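Local structure of Mgp-operon protein 3 (Mycoplasma pneumoniae, 6RJ1) at residues A541-F552 / G779-D787; V809-D817 / V893-N901. The protein is a surface adhesin, known as P40/P90, that probably acts with the adhesin P1 in attaching the bacterium to sugars on host cells. All coordinates share one frame; numbering follows the deposited sequence.

Contact 1 (A541-F552 / G779-D787); sequences AGLDVVADHLVF and GTGLKAGVD
Leu-782 reaches from strand 779-786 across the backbone of Gly-542 and ends against the neighbouring strand of the hairpin. With CG anti to the backbone N (chi1 -178°), its CD2 branch lies 3.4 Å from Gly-542 O and 4.0 Å from CG1 of Val-551, the two side chains crossing at about a right angle. The backbone N of the same leucine donates to Ala-541 O at 3.3 Å. Further along, the carboxylate of Asp-544 replaces a main-chain acceptor. OD2 takes the N-H of Ala-784 on its anti lone pair at 2.9 Å, and OD1 accepts a weak bond from Val-545 N, so both oxygens are tied to backbone amides. The bent chain of Lys-783 passes the same carboxylate with its CD 3.4 Å from Asp-544 OD2, while the opposite charges stay beyond salt-bridge range. Near the type I' turn, Val-546 divides its branches: CG1 rests on CB of Ala-784 and CG2 meets CG2 of Val-786 at 3.7 Å. Strands 541-546 and 779-786 run almost parallel, 13° apart, yet are joined largely through side chains. Strand 799-805 adds Leu-803 beside Leu-782 and Ala-801 beside Val-551, whereas strand 457-461 packs against Leu-543, and the hairpin, which falls in the MgpC adhesin family region, pairs onward with strand 693-699.

Contact 2 (V809-D817 / V893-N901); sequences VVRLNFNPD and VSRTGIEFN
NH2 of Arg-811 donates to OE1 of Glu-899 at 2.7 Å, the shorter arm of an end-on, two-pronged salt bridge. The other arm runs from Arg-811 NH1 to Glu-899 OE2 at 3.2 Å. Each oxygen uses its syn lone pair, and the guanidinium and carboxylate lie nearly coplanar, 7° apart. An extended arginine chain, with CG anti to the backbone N (chi1 -171°), reaches out from strand 808-815 to the loop after strand 888-896, where Glu-899, bent at chi2, meets it. Arg-895 crosses over one face of the Arg-811 guanidinium with its aliphatic part, CG standing 3.6 Å from Arg-811 NH1. The two guanidinium planes are almost perpendicular; Arg-895 NE stays 3.3 Å from Arg-811 NH2, two donors without a hydrogen bond, while its NH1 bonds to Tyr-856 OH. At the N-terminal end of both segments, CG2 of Val-809 packs on CG1 of Val-893 at 3.8 Å. At the far end the Phe-900 ring receives CD of Pro-816 at its edge, and ND2 of Asn-815 comes obliquely to 3.5 Å from Phe-900 CZ. Asn-901 lays its own ND2 over the centre of the same ring. Ser-800 OG and Ala-914 O take further bonds from Arg-811, which probably fixes the rotation of its head. Glu-899 probably balances the positive charge gathered where the two arginines meet, so a buried ion pair joins strand 808-815 to that loop.

From the N terminus, the hairpin of 541-552 comes first, and contact 1 closes a loop of 226 residues when strand 779-786 returns to it. Contact 2 then opens at 809-817 and closes a shorter, helix-free loop at 893-901, so the two follow one another in series. Both reach one antiparallel sheet: strand 779-786 pairs with 799-805, and that strand with 808-815. Contact 1 thus ties this sheet to the mixed sheet of the hairpin, and contact 2 ties it to the sheet containing strand 888-896. Their centres lie 13 Å apart, with Leu-782 packing on Leu-812, Val-551 on Phe-814, and Arg-895 reaching Gly-785.

Contact 1 (A541-F552 / G779-D787)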
loop_
_atom_site.group_PDB
_atom_site.type_symbol
_atom_site.label_atom_id
_atom_site.label_comp_id
_atom_site.label_asym_id
_atom_site.label_seq_id
_atom_site.Cartn_x
_atom_site.Cartn_y
_atom_site.Cartn_z
ATOM N N ALA A 541 0.853 -4.931 -2.197
ATOM C CA ALA A 541 2.166 -5.503 -2.514
ATOM C C ALA A 541 2.055 -6.544 -3.644
ATOM O O ALA A 541 3.039 -6.812 -4.337
ATOM C CB ALA A 541 2.772 -6.139 -1.279
ATOM N N GLY A 542 0.862 -7.106 -3.816
ATOM C CA GLY A 542 0.583 -8.077 -4.855
ATOM C C GLY A 542 -0.408 -9.152 -4.483
ATOM O O GLY A 542 -0.898 -9.208 -3.353
ATOM N N LEU A 543 -0.698 -10.014 -5.467
ATOM C CA LEU A 543 -1.592 -11.164 -5.366
ATOM C C LEU A 543 -1.127 -12.329 -6.231
ATOM O O LEU A 543 -0.526 -12.122 -7.291
ATOM C CB LEU A 543 -3.101 -10.853 -5.613
ATOM C CG LEU A 543 -3.642 -9.822 -6.672
ATOM C CD1 LEU A 543 -2.787 -9.682 -7.928
ATOM C CD2 LEU A 543 -5.047 -10.184 -7.092
ATOM N N ASP A 544 -1.404 -13.553 -5.775
ATOM C CA ASP A 544 -1.051 -14.767 -6.500
ATOM C C ASP A 544 -2.016 -15.904 -6.170
ATOM O O ASP A 544 -2.713 -15.843 -5.158
ATOM C CB ASP A 544 0.412 -15.180 -6.222
ATOM C CG ASP A 544 1.049 -16.066 -7.288
ATOM O OD1 ASP A 544 0.435 -16.239 -8.376
ATOM O OD2 ASP A 544 2.161 -16.586 -7.040
ATOM N N VAL A 545 -2.077 -16.924 -7.045
ATOM C CA VAL A 545 -2.921 -18.098 -6.832
ATOM C C VAL A 545 -2.051 -19.315 -6.477
ATOM O O VAL A 545 -0.952 -19.480 -7.012
ATOM C CB VAL A 545 -3.949 -18.380 -7.963
ATOM C CG1 VAL A 545 -4.898 -17.201 -8.162
ATOM C CG2 VAL A 545 -3.269 -18.758 -9.276
ATOM N N VAL A 546 -2.532 -20.131 -5.539
ATOM C CA VAL A 546 -1.845 -21.329 -5.049
ATOM C C VAL A 546 -2.880 -22.248 -4.383
ATOM O O VAL A 546 -3.723 -21.765 -3.624
ATOM C CB VAL A 546 -0.612 -20.986 -4.137
ATOM C CG1 VAL A 546 -0.999 -20.139 -2.919
ATOM C CG2 VAL A 546 0.164 -22.234 -3.722
ATOM N N ALA A 547 -2.840 -23.560 -4.705
ATOM C CA ALA A 547 -3.749 -24.588 -4.178
ATOM C C ALA A 547 -5.231 -24.162 -4.247
ATOM O O ALA A 547 -5.940 -24.227 -3.237
ATOM C CB ALA A 547 -3.349 -24.976 -2.752
ATOM N N ASP A 548 -5.667 -23.688 -5.450
ATOM C CA ASP A 548 -7.023 -23.207 -5.786
ATOM C C ASP A 548 -7.504 -22.039 -4.890
ATOM O O ASP A 548 -8.711 -21.813 -4.740
ATOM C CB ASP A 548 -8.050 -24.364 -5.807
ATOM C CG ASP A 548 -7.767 -25.449 -6.828
ATOM O OD1 ASP A 548 -7.468 -25.106 -7.997
ATOM O OD2 ASP A 548 -7.863 -26.645 -6.467
ATOM N N HIS A 549 -6.554 -21.270 -4.346
ATOM C CA HIS A 549 -6.822 -20.143 -3.461
ATOM C C HIS A 549 -6.012 -18.923 -3.851
ATOM O O HIS A 549 -4.906 -19.058 -4.381
ATOM C CB HIS A 549 -6.474 -20.523 -2.015
ATOM C CG HIS A 549 -7.488 -21.392 -1.343
ATOM N ND1 HIS A 549 -7.643 -22.725 -1.687
ATOM C CD2 HIS A 549 -8.351 -21.095 -0.344
ATOM C CE1 HIS A 549 -8.610 -23.186 -0.915
ATOM N NE2 HIS A 549 -9.061 -22.244 -0.083
ATOM N N LEU A 550 -6.553 -17.731 -3.549
ATOM C CA LEU A 550 -5.889 -16.459 -3.796
ATOM C C LEU A 550 -5.150 -16.009 -2.530
ATOM O O LEU A 550 -5.703 -16.025 -1.436
ATOM C CB LEU A 550 -6.886 -15.377 -4.252
ATOM C CG LEU A 550 -6.286 -13.977 -4.498
ATOM C CD1 LEU A 550 -5.714 -13.857 -5.896
ATOM C CD2 LEU A 550 -7.291 -12.881 -4.215
ATOM N N VAL A 551 -3.905 -15.597 -2.700
ATOM C CA VAL A 551 -3.074 -15.084 -1.631
ATOM C C VAL A 551 -2.751 -13.621 -1.976
ATOM O O VAL A 551 -2.491 -13.302 -3.136
ATOM C CB VAL A 551 -1.828 -15.983 -1.444
ATOM C CG1 VAL A 551 -0.759 -15.286 -0.621
ATOM C CG2 VAL A 551 -2.210 -17.308 -0.796
ATOM N N PHE A 552 -2.826 -12.730 -0.984
ATOM C CA PHE A 552 -2.529 -11.311 -1.168
ATOM C C PHE A 552 -1.808 -10.733 0.056
ATOM O O PHE A 552 -1.832 -11.318 1.145
ATOM C CB PHE A 552 -3.815 -10.513 -1.490
ATOM C CG PHE A 552 -4.625 -10.135 -0.273
ATOM C CD1 PHE A 552 -5.477 -11.057 0.332
ATOM C CD2 PHE A 552 -4.507 -8.870 0.298
ATOM C CE1 PHE A 552 -6.199 -10.718 1.484
ATOM C CE2 PHE A 552 -5.215 -8.539 1.458
ATOM C CZ PHE A 552 -6.056 -9.465 2.041
ATOM N N GLY A 779 5.956 -2.219 0.250
ATOM C CA GLY A 779 5.931 -3.649 -0.024
ATOM C C GLY A 779 5.644 -3.929 -1.478
ATOM O O GLY A 779 4.750 -3.318 -2.058
ATOM N N THR A 780 6.404 -4.853 -2.075
ATOM C CA THR A 780 6.296 -5.195 -3.491
ATOM C C THR A 780 6.632 -6.666 -3.770
ATOM O O THR A 780 7.342 -7.307 -2.993
ATOM C CB THR A 780 7.199 -4.227 -4.323
ATOM O OG1 THR A 780 6.935 -4.369 -5.718
ATOM C CG2 THR A 780 8.693 -4.425 -4.061
ATOM N N GLY A 781 6.147 -7.146 -4.907
ATOM C CA GLY A 781 6.437 -8.464 -5.447
ATOM C C GLY A 781 5.922 -9.656 -4.688
ATOM O O GLY A 781 6.695 -10.578 -4.426
ATOM N N LEU A 782 4.615 -9.696 -4.381
ATOM C CA LEU A 782 4.079 -10.881 -3.721
ATOM C C LEU A 782 4.042 -12.051 -4.715
ATOM O O LEU A 782 3.500 -11.910 -5.816
ATOM C CB LEU A 782 2.699 -10.667 -3.082
ATOM C CG LEU A 782 2.178 -11.905 -2.358
ATOM C CD1 LEU A 782 2.458 -11.854 -0.885
ATOM C CD2 LEU A 782 0.750 -12.149 -2.647
ATOM N N LYS A 783 4.676 -13.177 -4.341
ATOM C CA LYS A 783 4.703 -14.385 -5.150
ATOM C C LYS A 783 4.576 -15.597 -4.260
ATOM O O LYS A 783 5.335 -15.755 -3.301
ATOM C CB LYS A 783 5.996 -14.481 -5.968
ATOM C CG LYS A 783 5.778 -14.595 -7.464
ATOM C CD LYS A 783 5.355 -15.970 -7.938
ATOM C CE LYS A 783 5.414 -16.061 -9.447
ATOM N NZ LYS A 783 4.506 -15.080 -10.129
ATOM N N ALA A 784 3.617 -16.456 -4.584
ATOM C CA ALA A 784 3.382 -17.705 -3.869
ATOM C C ALA A 784 4.241 -18.801 -4.477
ATOM O O ALA A 784 4.698 -18.675 -5.614
ATOM C CB ALA A 784 1.916 -18.086 -3.967
ATOM N N GLY A 785 4.442 -19.868 -3.720
ATOM C CA GLY A 785 5.216 -21.014 -4.167
ATOM C C GLY A 785 5.010 -22.270 -3.352
ATOM O O GLY A 785 5.056 -22.215 -2.124
ATOM N N VAL A 786 4.799 -23.413 -4.035
ATOM C CA VAL A 786 4.632 -24.734 -3.398
ATOM C C VAL A 786 6.023 -25.322 -3.164
ATOM O O VAL A 786 6.782 -25.502 -4.119
ATOM C CB VAL A 786 3.724 -25.709 -4.207
ATOM C CG1 VAL A 786 3.572 -27.053 -3.493
ATOM C CG2 VAL A 786 2.357 -25.100 -4.479
ATOM N N ASP A 787 6.351 -25.605 -1.893
ATOM C CA ASP A 787 7.630 -26.178 -1.475
ATOM C C ASP A 787 7.865 -27.534 -2.174
ATOM O O ASP A 787 6.996 -28.410 -2.096
ATOM C CB ASP A 787 7.680 -26.301 0.063
ATOM C CG ASP A 787 8.951 -26.897 0.654
ATOM O OD1 ASP A 787 10.059 -26.456 0.261
ATOM O OD2 ASP A 787 8.835 -27.788 1.532
#

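Contact 2 (V809-D817 / V893-N901)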
loop_
_atom_site.group_PDB
_atom_site.type_symbol
_atom_site.label_atom_id
_atom_site.label_comp_id
_atom_site.label_asym_id
_atom_site.label_seq_id
_atom_site.Cartn_x
_atom_site.Cartn_y
_atom_site.Cartn_z
ATOM N N VAL A 809 13.049 -9.231 3.677
ATOM C CA VAL A 809 12.079 -10.107 3.034
ATOM C C VAL A 809 11.050 -10.611 4.052
ATOM O O VAL A 809 11.405 -10.951 5.186
ATOM C CB VAL A 809 12.771 -11.258 2.238
ATOM C CG1 VAL A 809 13.570 -12.195 3.145
ATOM C CG2 VAL A 809 11.775 -12.043 1.382
ATOM N N VAL A 810 9.778 -10.651 3.640
ATOM C CA VAL A 810 8.706 -11.168 4.487
ATOM C C VAL A 810 8.118 -12.425 3.846
ATOM O O VAL A 810 7.805 -12.446 2.652
ATOM C CB VAL A 810 7.641 -10.134 4.960
ATOM C CG1 VAL A 810 7.673 -8.861 4.140
ATOM C CG2 VAL A 810 6.230 -10.718 5.026
ATOM N N ARG A 811 8.042 -13.487 4.651
ATOM C CA ARG A 811 7.497 -14.773 4.263
ATOM C C ARG A 811 6.160 -14.982 4.964
ATOM O O ARG A 811 6.037 -14.747 6.176
ATOM C CB ARG A 811 8.470 -15.907 4.615
ATOM C CG ARG A 811 8.045 -17.245 4.035
ATOM C CD ARG A 811 8.989 -18.347 4.414
ATOM N NE ARG A 811 8.393 -19.649 4.149
ATOM C CZ ARG A 811 8.987 -20.808 4.401
ATOM N NH1 ARG A 811 10.202 -20.838 4.934
ATOM N NH2 ARG A 811 8.375 -21.946 4.116
ATOM N N LEU A 812 5.172 -15.445 4.195
ATOM C CA LEU A 812 3.827 -15.729 4.680
ATOM C C LEU A 812 3.565 -17.220 4.582
ATOM O O LEU A 812 3.646 -17.786 3.500
ATOM C CB LEU A 812 2.782 -14.886 3.933
ATOM C CG LEU A 812 3.077 -13.380 3.869
ATOM C CD1 LEU A 812 2.148 -12.684 2.907
ATOM C CD2 LEU A 812 3.064 -12.741 5.254
ATOM N N ASN A 813 3.325 -17.859 5.730
ATOM C CA ASN A 813 3.138 -19.307 5.847
ATOM C C ASN A 813 1.689 -19.711 6.025
ATOM O O ASN A 813 0.934 -19.046 6.739
ATOM C CB ASN A 813 4.020 -19.873 6.964
ATOM C CG ASN A 813 5.442 -19.384 6.877
ATOM O OD1 ASN A 813 6.198 -19.750 5.971
ATOM N ND2 ASN A 813 5.829 -18.519 7.803
ATOM N N PHE A 814 1.308 -20.815 5.361
ATOM C CA PHE A 814 -0.057 -21.342 5.363
ATOM C C PHE A 814 -0.107 -22.828 5.694
ATOM O O PHE A 814 0.874 -23.544 5.480
ATOM C CB PHE A 814 -0.733 -21.084 3.998
ATOM C CG PHE A 814 -0.642 -19.662 3.490
ATOM C CD1 PHE A 814 -1.559 -18.703 3.898
ATOM C CD2 PHE A 814 0.366 -19.281 2.617
ATOM C CE1 PHE A 814 -1.465 -17.386 3.442
ATOM C CE2 PHE A 814 0.459 -17.964 2.164
ATOM C CZ PHE A 814 -0.456 -17.025 2.582
ATOM N N ASN A 815 -1.261 -23.287 6.213
ATOM C CA ASN A 815 -1.531 -24.690 6.528
ATOM C C ASN A 815 -2.106 -25.329 5.245
ATOM O O ASN A 815 -3.206 -24.963 4.826
ATOM C CB ASN A 815 -2.521 -24.798 7.695
ATOM C CG ASN A 815 -2.747 -26.199 8.198
ATOM O OD1 ASN A 815 -3.189 -27.097 7.471
ATOM N ND2 ASN A 815 -2.468 -26.412 9.472
ATOM N N PRO A 816 -1.373 -26.240 4.577
ATOM C CA PRO A 816 -1.896 -26.813 3.320
ATOM C C PRO A 816 -3.041 -27.823 3.476
ATOM O O PRO A 816 -3.748 -28.099 2.501
ATOM C CB PRO A 816 -0.657 -27.432 2.678
ATOM C CG PRO A 816 0.232 -27.773 3.820
ATOM C CD PRO A 816 -0.030 -26.768 4.903
ATOM N N ASP A 817 -3.223 -28.371 4.687
ATOM C CA ASP A 817 -4.281 -29.342 4.974
ATOM C C ASP A 817 -5.654 -28.675 5.147
ATOM O O ASP A 817 -6.674 -29.362 5.017
ATOM C CB ASP A 817 -3.937 -30.186 6.219
ATOM C CG ASP A 817 -2.552 -30.806 6.223
ATOM O OD1 ASP A 817 -2.134 -31.342 5.164
ATOM O OD2 ASP A 817 -1.891 -30.773 7.288
ATOM N N VAL A 893 15.366 -15.418 -3.405
ATOM C CA VAL A 893 14.747 -15.655 -2.108
ATOM C C VAL A 893 14.646 -17.170 -1.870
ATOM O O VAL A 893 14.122 -17.896 -2.711
ATOM C CB VAL A 893 13.426 -14.880 -1.889
ATOM C CG1 VAL A 893 12.820 -15.210 -0.531
ATOM C CG2 VAL A 893 13.651 -13.372 -2.004
ATOM N N SER A 894 15.197 -17.643 -0.749
ATOM C CA SER A 894 15.206 -19.060 -0.394
ATOM C C SER A 894 14.547 -19.287 0.961
ATOM O O SER A 894 14.533 -18.387 1.792
ATOM C CB SER A 894 16.639 -19.584 -0.369
ATOM O OG SER A 894 17.514 -18.736 0.360
ATOM N N ARG A 895 14.018 -20.495 1.186
ATOM C CA ARG A 895 13.391 -20.871 2.453
ATOM C C ARG A 895 14.455 -21.189 3.501
ATOM O O ARG A 895 15.505 -21.746 3.167
ATOM C CB ARG A 895 12.499 -22.103 2.261
ATOM C CG ARG A 895 11.169 -21.836 1.598
ATOM C CD ARG A 895 10.390 -23.127 1.464
ATOM N NE ARG A 895 9.014 -22.902 1.016
ATOM C CZ ARG A 895 8.642 -22.781 -0.255
ATOM N NH1 ARG A 895 9.541 -22.845 -1.225
ATOM N NH2 ARG A 895 7.369 -22.581 -0.563
ATOM N N THR A 896 14.181 -20.852 4.772
ATOM C CA THR A 896 15.052 -21.138 5.924
ATOM C C THR A 896 14.195 -21.603 7.105
ATOM O O THR A 896 13.024 -21.230 7.201
ATOM C CB THR A 896 15.931 -19.923 6.328
ATOM O OG1 THR A 896 15.116 -18.802 6.660
ATOM C CG2 THR A 896 16.968 -19.538 5.269
ATOM N N GLY A 897 14.786 -22.405 7.986
ATOM C CA GLY A 897 14.131 -22.917 9.188
ATOM C C GLY A 897 13.393 -24.229 9.011
ATOM O O GLY A 897 13.314 -24.766 7.898
ATOM N N ILE A 898 12.843 -24.749 10.128
ATOM C CA ILE A 898 12.066 -25.995 10.187
ATOM C C ILE A 898 10.727 -25.762 9.470
ATOM O O ILE A 898 10.103 -24.714 9.651
ATOM C CB ILE A 898 11.861 -26.490 11.658
ATOM C CG1 ILE A 898 13.154 -26.358 12.542
ATOM C CG2 ILE A 898 11.272 -27.912 11.725
ATOM C CD1 ILE A 898 14.468 -27.113 12.091
ATOM N N GLU A 899 10.309 -26.731 8.644
ATOM C CA GLU A 899 9.071 -26.661 7.866
ATOM C C GLU A 899 7.945 -27.496 8.491
ATOM O O GLU A 899 8.223 -28.399 9.284
ATOM C CB GLU A 899 9.329 -27.070 6.402
ATOM C CG GLU A 899 10.383 -26.228 5.688
ATOM C CD GLU A 899 10.052 -24.765 5.443
ATOM O OE1 GLU A 899 8.913 -24.478 5.005
ATOM O OE2 GLU A 899 10.939 -23.910 5.670
ATOM N N PHE A 900 6.676 -27.178 8.147
ATOM C CA PHE A 900 5.478 -27.864 8.640
ATOM C C PHE A 900 5.442 -29.314 8.141
ATOM O O PHE A 900 5.605 -29.555 6.941
ATOM C CB PHE A 900 4.212 -27.087 8.235
ATOM C CG PHE A 900 2.919 -27.492 8.910
ATOM C CD1 PHE A 900 2.818 -27.523 10.300
ATOM C CD2 PHE A 900 1.781 -27.766 8.161
ATOM C CE1 PHE A 900 1.620 -27.885 10.923
ATOM C CE2 PHE A 900 0.580 -28.115 8.786
ATOM C CZ PHE A 900 0.508 -28.171 10.163
ATOM N N ASN A 901 5.280 -30.275 9.074
ATOM C CA ASN A 901 5.279 -31.726 8.822
ATOM C C ASN A 901 6.573 -32.203 8.129
ATOM O O ASN A 901 6.522 -33.136 7.323
ATOM C CB ASN A 901 4.020 -32.216 8.056
ATOM C CG ASN A 901 2.740 -31.442 8.250
ATOM O OD1 ASN A 901 2.138 -30.968 7.281
ATOM N ND2 ASN A 901 2.276 -31.312 9.480
#